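Local coordinates for peptidase M16 domain protein (Alicyclobacillus acidocaldarius subsp. acidocaldarius DSM 446, PDB 4XEA) that is a putative metallopeptidase of the M16 (insulinase) family that binds a metal ion and probably cleaves peptide bonds, at residues T91-A96 / Q308-F313; V375-F378 / A384-F387. One frame throughout, in Å; residues are numbered along the deposited sequence.

Interaction 1: T91-A96 / Q308-F313; sequences TFDHTA and QLSNTF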
loop_
_atom_site.group_PDB
_atom_site.type_symbol
_atom_site.label_atom_id
_atom_site.label_comp_id
_atom_site.label_asym_id
_atom_site.label_seq_id
_atom_site.Cartn_x
_atom_site.Cartn_y
_atom_site.Cartn_z
ATOM N N THR A 91 -13.126 5.824 -12.397
ATOM C CA THR A 91 -11.932 6.201 -13.168
ATOM C C THR A 91 -12.360 6.688 -14.559
ATOM O O THR A 91 -13.541 7.003 -14.788
ATOM C CB THR A 91 -10.799 5.136 -13.185
ATOM O OG1 THR A 91 -9.631 5.731 -13.799
ATOM C CG2 THR A 91 -11.169 3.871 -13.964
ATOM N N PHE A 92 -11.401 6.813 -15.471
ATOM C CA PHE A 92 -11.679 7.448 -16.759
ATOM C C PHE A 92 -12.755 6.730 -17.530
ATOM O O PHE A 92 -13.594 7.367 -18.193
ATOM C CB PHE A 92 -10.392 7.520 -17.592
ATOM C CG PHE A 92 -9.326 8.326 -16.947
ATOM C CD1 PHE A 92 -9.555 9.673 -16.635
ATOM C CD2 PHE A 92 -8.116 7.768 -16.622
ATOM C CE1 PHE A 92 -8.582 10.444 -16.021
ATOM C CE2 PHE A 92 -7.117 8.570 -16.031
ATOM C CZ PHE A 92 -7.380 9.894 -15.723
ATOM N N ASP A 93 -12.695 5.403 -17.518
ATOM C CA ASP A 93 -13.510 4.597 -18.409
ATOM C C ASP A 93 -14.293 3.468 -17.742
ATOM O O ASP A 93 -14.919 2.632 -18.439
ATOM C CB ASP A 93 -12.662 4.038 -19.578
ATOM C CG ASP A 93 -11.488 3.167 -19.121
ATOM O OD1 ASP A 93 -11.323 2.935 -17.903
ATOM O OD2 ASP A 93 -10.701 2.737 -19.987
ATOM N N HIS A 94 -14.253 3.409 -16.414
ATOM C CA HIS A 94 -15.152 2.501 -15.698
ATOM C C HIS A 94 -15.401 3.007 -14.282
ATOM O O HIS A 94 -14.677 3.888 -13.761
ATOM C CB HIS A 94 -14.631 1.034 -15.724
ATOM C CG HIS A 94 -13.410 0.785 -14.882
ATOM N ND1 HIS A 94 -12.121 0.896 -15.373
ATOM C CD2 HIS A 94 -13.284 0.417 -13.582
ATOM C CE1 HIS A 94 -11.258 0.607 -14.403
ATOM N NE2 HIS A 94 -11.941 0.290 -13.314
ATOM N N THR A 95 -16.495 2.503 -13.703
ATOM C CA THR A 95 -16.840 2.684 -12.305
ATOM C C THR A 95 -16.969 1.292 -11.694
ATOM O O THR A 95 -17.589 0.383 -12.295
ATOM C CB THR A 95 -18.201 3.434 -12.127
ATOM O OG1 THR A 95 -18.262 4.588 -12.978
ATOM C CG2 THR A 95 -18.394 3.874 -10.681
ATOM N N ALA A 96 -16.359 1.124 -10.520
ATOM C CA ALA A 96 -16.268 -0.172 -9.844
ATOM C C ALA A 96 -16.782 -0.122 -8.400
ATOM O O ALA A 96 -16.505 0.844 -7.664
ATOM C CB ALA A 96 -14.827 -0.671 -9.839
ATOM N N GLN A 308 -0.792 4.873 -19.083
ATOM C CA GLN A 308 -2.236 4.744 -18.983
ATOM C C GLN A 308 -2.806 4.606 -20.389
ATOM O O GLN A 308 -2.560 5.463 -21.210
ATOM C CB GLN A 308 -2.808 5.984 -18.294
ATOM C CG GLN A 308 -4.316 5.933 -18.096
ATOM C CD GLN A 308 -4.722 5.270 -16.782
ATOM O OE1 GLN A 308 -4.234 5.635 -15.711
ATOM N NE2 GLN A 308 -5.626 4.292 -16.866
ATOM N N LEU A 309 -3.579 3.543 -20.655
ATOM C CA LEU A 309 -4.130 3.289 -21.990
ATOM C C LEU A 309 -5.588 2.863 -21.859
ATOM O O LEU A 309 -5.940 1.999 -21.021
ATOM C CB LEU A 309 -3.331 2.197 -22.718
ATOM C CG LEU A 309 -3.667 1.925 -24.206
ATOM C CD1 LEU A 309 -3.608 3.178 -25.084
ATOM C CD2 LEU A 309 -2.735 0.821 -24.681
ATOM N N SER A 310 -6.410 3.483 -22.690
ATOM C CA SER A 310 -7.852 3.286 -22.686
ATOM C C SER A 310 -8.280 3.206 -24.169
ATOM O O SER A 310 -7.448 3.334 -25.070
ATOM C CB SER A 310 -8.466 4.516 -22.004
ATOM O OG SER A 310 -9.816 4.376 -21.749
ATOM N N ASN A 311 -9.564 2.979 -24.412
ATOM C CA ASN A 311 -10.080 2.890 -25.770
ATOM C C ASN A 311 -9.917 4.167 -26.604
ATOM O O ASN A 311 -9.699 4.071 -27.838
ATOM C CB ASN A 311 -11.542 2.418 -25.784
ATOM C CG ASN A 311 -11.742 0.955 -25.383
ATOM O OD1 ASN A 311 -12.876 0.570 -25.141
ATOM N ND2 ASN A 311 -10.675 0.108 -25.363
ATOM N N THR A 312 -9.998 5.352 -25.975
ATOM C CA THR A 312 -9.986 6.610 -26.710
ATOM C C THR A 312 -8.799 7.535 -26.404
ATOM O O THR A 312 -8.701 8.619 -26.980
ATOM C CB THR A 312 -11.251 7.409 -26.452
ATOM O OG1 THR A 312 -11.232 7.896 -25.085
ATOM C CG2 THR A 312 -12.509 6.501 -26.722
ATOM N N PHE A 313 -7.886 7.104 -25.539
ATOM C CA PHE A 313 -6.686 7.929 -25.271
ATOM C C PHE A 313 -5.627 7.095 -24.609
ATOM O O PHE A 313 -5.903 5.997 -24.117
ATOM C CB PHE A 313 -7.057 9.089 -24.343
ATOM C CG PHE A 313 -7.381 8.658 -22.945
ATOM C CD1 PHE A 313 -6.376 8.642 -21.965
ATOM C CD2 PHE A 313 -8.638 8.217 -22.600
ATOM C CE1 PHE A 313 -6.628 8.217 -20.698
ATOM C CE2 PHE A 313 -8.904 7.794 -21.306
ATOM C CZ PHE A 313 -7.900 7.779 -20.354
HETATM O O HOH W 1 -7.733 3.809 -14.986
HETATM O O HOH W 2 -11.804 2.345 -22.595
#
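Asp93 reaches across to Ser310 with one oxygen of its carboxylate, while next to it the Phe92 ring receives the edge of Phe313. Followed outward, Asp93 CB lies 3.6 Å from Ser310 OG, and a first torsion of 59° tucks CG over the backbone and turns the carboxylate to the serine. OD1 turns back to its own segment and takes a weak hydrogen bond from His94 ND1 at 3.3 Å. OD2, at the other tip, accepts the hydroxyl of Ser310 OG at 2.6 Å, a donor lying above the carboxylate plane, 42° out of it. A water also donates to OD2 and accepts from Asn311 N, and Arg380 NE adds a salt bridge; a carboxylate suits this meeting of donors, and probably stays ionised beside the arginine.

Both segments hold the turn of a beta-hairpin together with the start or end of a flanking strand, one hairpin formed by strands 84-90 and 95-101 and the other by 304-309 and 314-321. Each turn is closed by a backbone bond, Thr91 N to His94 O and Ser310 N to Phe313 O. The contact thus joins the domain that holds the nickel site to the second, M16 inactive-type domain of the same chain, a hairpin at the rim of one sheet meeting a hairpin at the rim of the other.

Beside the acid, Phe313 drives its edge at the face of Phe92, with centroids 5.4 Å apart and planes at 86°. Phenylalanine suits both places because its ring offers a face and a thin edge with no polar atom to satisfy, and Phe313 CZ lies 3.7 Å from both CB and CG of Phe92.

Interaction 2: V375-F378 / A384-F387; sequences VTYF and AFAF
The ring of Phe385 carries Tyr377 on one of its faces: Tyr377 CB stands 3.5 Å above the ring plane, displaced toward the rim, and forms a CH-pi contact 26° off the ring normal. In the plane of the same ring, at its edge, lies Phe387 CE1. Phe385 in turn brings its CE2 over the centre of the Phe387 ring, 3.6 Å above that plane, so the two phenylalanines meet edge against face. Trp374, one turn back on the helix, makes a further edge-to-face pair with Phe385.

The tyrosine ring itself is tilted 31° from that of Phe385, with centroids 5.3 Å apart, a slanting contact in which Tyr377 CD2 touches Phe385 CE1 at 3.5 Å. Its CG is anti to the carbonyl carbon (chi1 -72°), which carries the ring off the helix flank along the phenylalanine. Phe385 CG, by contrast, is anti to the backbone N, an extended setting that sends the ring from the loop back onto helix 367-379. The contact thus belongs to a short interhelical loop that leads to helix 387-396 and is folded back on the end of the helix it leaves. Helix 265-283 packs on the same pair, Ile269 touching both side chains.

Trimming Phe385 to an alanine would probably open a gap between Tyr377, Trp374 and Ile269 and leave the Phe387 ring without the edge resting on its face.

No hydrogen bond joins the two segments. Tyrosine suits the partly exposed place because its OH bonds to Asp272 OD2 while its CB and ring flank stay apolar, and phenylalanine suits the buried one because it has no polar atom to satisfy; the loop is therefore held to the helix here by CH-pi and van der Waals contact rather than by polar bonds.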
loop_
_atom_site.group_PDB
_atom_site.type_symbol
_atom_site.label_atom_id
_atom_site.label_comp_id
_atom_site.label_asym_id
_atom_site.label_seq_id
_atom_site.Cartn_x
_atom_site.Cartn_y
_atom_site.Cartn_z
ATOM N N VAL A 375 -11.424 -7.552 -14.625
ATOM C CA VAL A 375 -12.440 -6.524 -14.883
ATOM C C VAL A 375 -11.981 -5.494 -15.905
ATOM O O VAL A 375 -12.696 -5.175 -16.872
ATOM C CB VAL A 375 -12.825 -5.763 -13.615
ATOM C CG1 VAL A 375 -13.644 -4.541 -13.977
ATOM C CG2 VAL A 375 -13.613 -6.697 -12.613
ATOM N N THR A 376 -10.798 -4.953 -15.642
ATOM C CA THR A 376 -10.265 -3.853 -16.425
ATOM C C THR A 376 -10.008 -4.225 -17.874
ATOM O O THR A 376 -10.428 -3.506 -18.773
ATOM C CB THR A 376 -8.995 -3.234 -15.730
ATOM O OG1 THR A 376 -9.434 -2.604 -14.520
ATOM C CG2 THR A 376 -8.422 -2.147 -16.598
ATOM N N TYR A 377 -9.314 -5.324 -18.116
ATOM C CA TYR A 377 -9.057 -5.756 -19.489
ATOM C C TYR A 377 -10.329 -6.196 -20.218
ATOM O O TYR A 377 -10.492 -5.940 -21.411
ATOM C CB TYR A 377 -7.987 -6.856 -19.523
ATOM C CG TYR A 377 -6.571 -6.331 -19.219
ATOM C CD1 TYR A 377 -6.082 -5.214 -19.909
ATOM C CD2 TYR A 377 -5.730 -6.931 -18.278
ATOM C CE1 TYR A 377 -4.842 -4.716 -19.688
ATOM C CE2 TYR A 377 -4.413 -6.428 -18.059
ATOM C CZ TYR A 377 -4.009 -5.306 -18.775
ATOM O OH TYR A 377 -2.772 -4.708 -18.635
ATOM N N PHE A 378 -11.228 -6.881 -19.511
ATOM C CA PHE A 378 -12.525 -7.240 -20.116
ATOM C C PHE A 378 -13.292 -6.018 -20.613
ATOM O O PHE A 378 -13.685 -5.938 -21.785
ATOM C CB PHE A 378 -13.393 -8.069 -19.148
ATOM C CG PHE A 378 -14.768 -8.309 -19.690
ATOM C CD1 PHE A 378 -14.997 -9.336 -20.574
ATOM C CD2 PHE A 378 -15.796 -7.438 -19.363
ATOM C CE1 PHE A 378 -16.279 -9.531 -21.125
ATOM C CE2 PHE A 378 -17.061 -7.584 -19.921
ATOM C CZ PHE A 378 -17.309 -8.612 -20.805
ATOM N N ALA A 384 -12.892 -12.066 -24.256
ATOM C CA ALA A 384 -12.518 -13.404 -23.818
ATOM C C ALA A 384 -11.204 -13.404 -23.027
ATOM O O ALA A 384 -10.373 -14.303 -23.173
ATOM C CB ALA A 384 -12.445 -14.370 -25.057
ATOM N N PHE A 385 -11.024 -12.400 -22.177
ATOM C CA PHE A 385 -9.740 -12.185 -21.509
ATOM C C PHE A 385 -9.256 -13.420 -20.770
ATOM O O PHE A 385 -10.068 -14.169 -20.219
ATOM C CB PHE A 385 -9.841 -11.062 -20.473
ATOM C CG PHE A 385 -8.570 -10.844 -19.708
ATOM C CD1 PHE A 385 -7.467 -10.283 -20.340
ATOM C CD2 PHE A 385 -8.467 -11.220 -18.369
ATOM C CE1 PHE A 385 -6.298 -10.085 -19.662
ATOM C CE2 PHE A 385 -7.278 -11.050 -17.670
ATOM C CZ PHE A 385 -6.197 -10.462 -18.306
ATOM N N ALA A 386 -7.937 -13.636 -20.764
ATOM C CA ALA A 386 -7.323 -14.662 -19.941
ATOM C C ALA A 386 -5.957 -14.110 -19.523
ATOM O O ALA A 386 -5.283 -13.486 -20.323
ATOM C CB ALA A 386 -7.162 -15.971 -20.726
ATOM N N PHE A 387 -5.565 -14.331 -18.282
ATOM C CA PHE A 387 -4.223 -13.923 -17.836
ATOM C C PHE A 387 -3.082 -14.568 -18.649
ATOM O O PHE A 387 -2.005 -13.971 -18.812
ATOM C CB PHE A 387 -4.043 -14.190 -16.330
ATOM C CG PHE A 387 -4.741 -13.184 -15.476
ATOM C CD1 PHE A 387 -4.292 -11.877 -15.449
ATOM C CD2 PHE A 387 -5.865 -13.519 -14.747
ATOM C CE1 PHE A 387 -4.945 -10.921 -14.715
ATOM C CE2 PHE A 387 -6.519 -12.550 -13.999
ATOM C CZ PHE A 387 -6.057 -11.253 -14.008
#

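Overall arrangement
Interaction 1 is buried near the centre of the molecule and joins two hairpin turns 212 residues apart, whereas interaction 2 is partly buried, farther out, and local to one helix and the loop after it. Their chemistry differs accordingly: the first combines a charged, hydrated grip with an aromatic pair, the second is apolar between its segments. Their centres are 14 Å apart, yet they touch, His94 CE1 packing on Thr376 OG1 at 3.7 Å. Arg380, just beyond helix 367-379, ties them further by pairing with Asp93 and offering its backbone O to Asn311. Helix 265-283 backs both, Leu268 touching Leu309 and Tyr377.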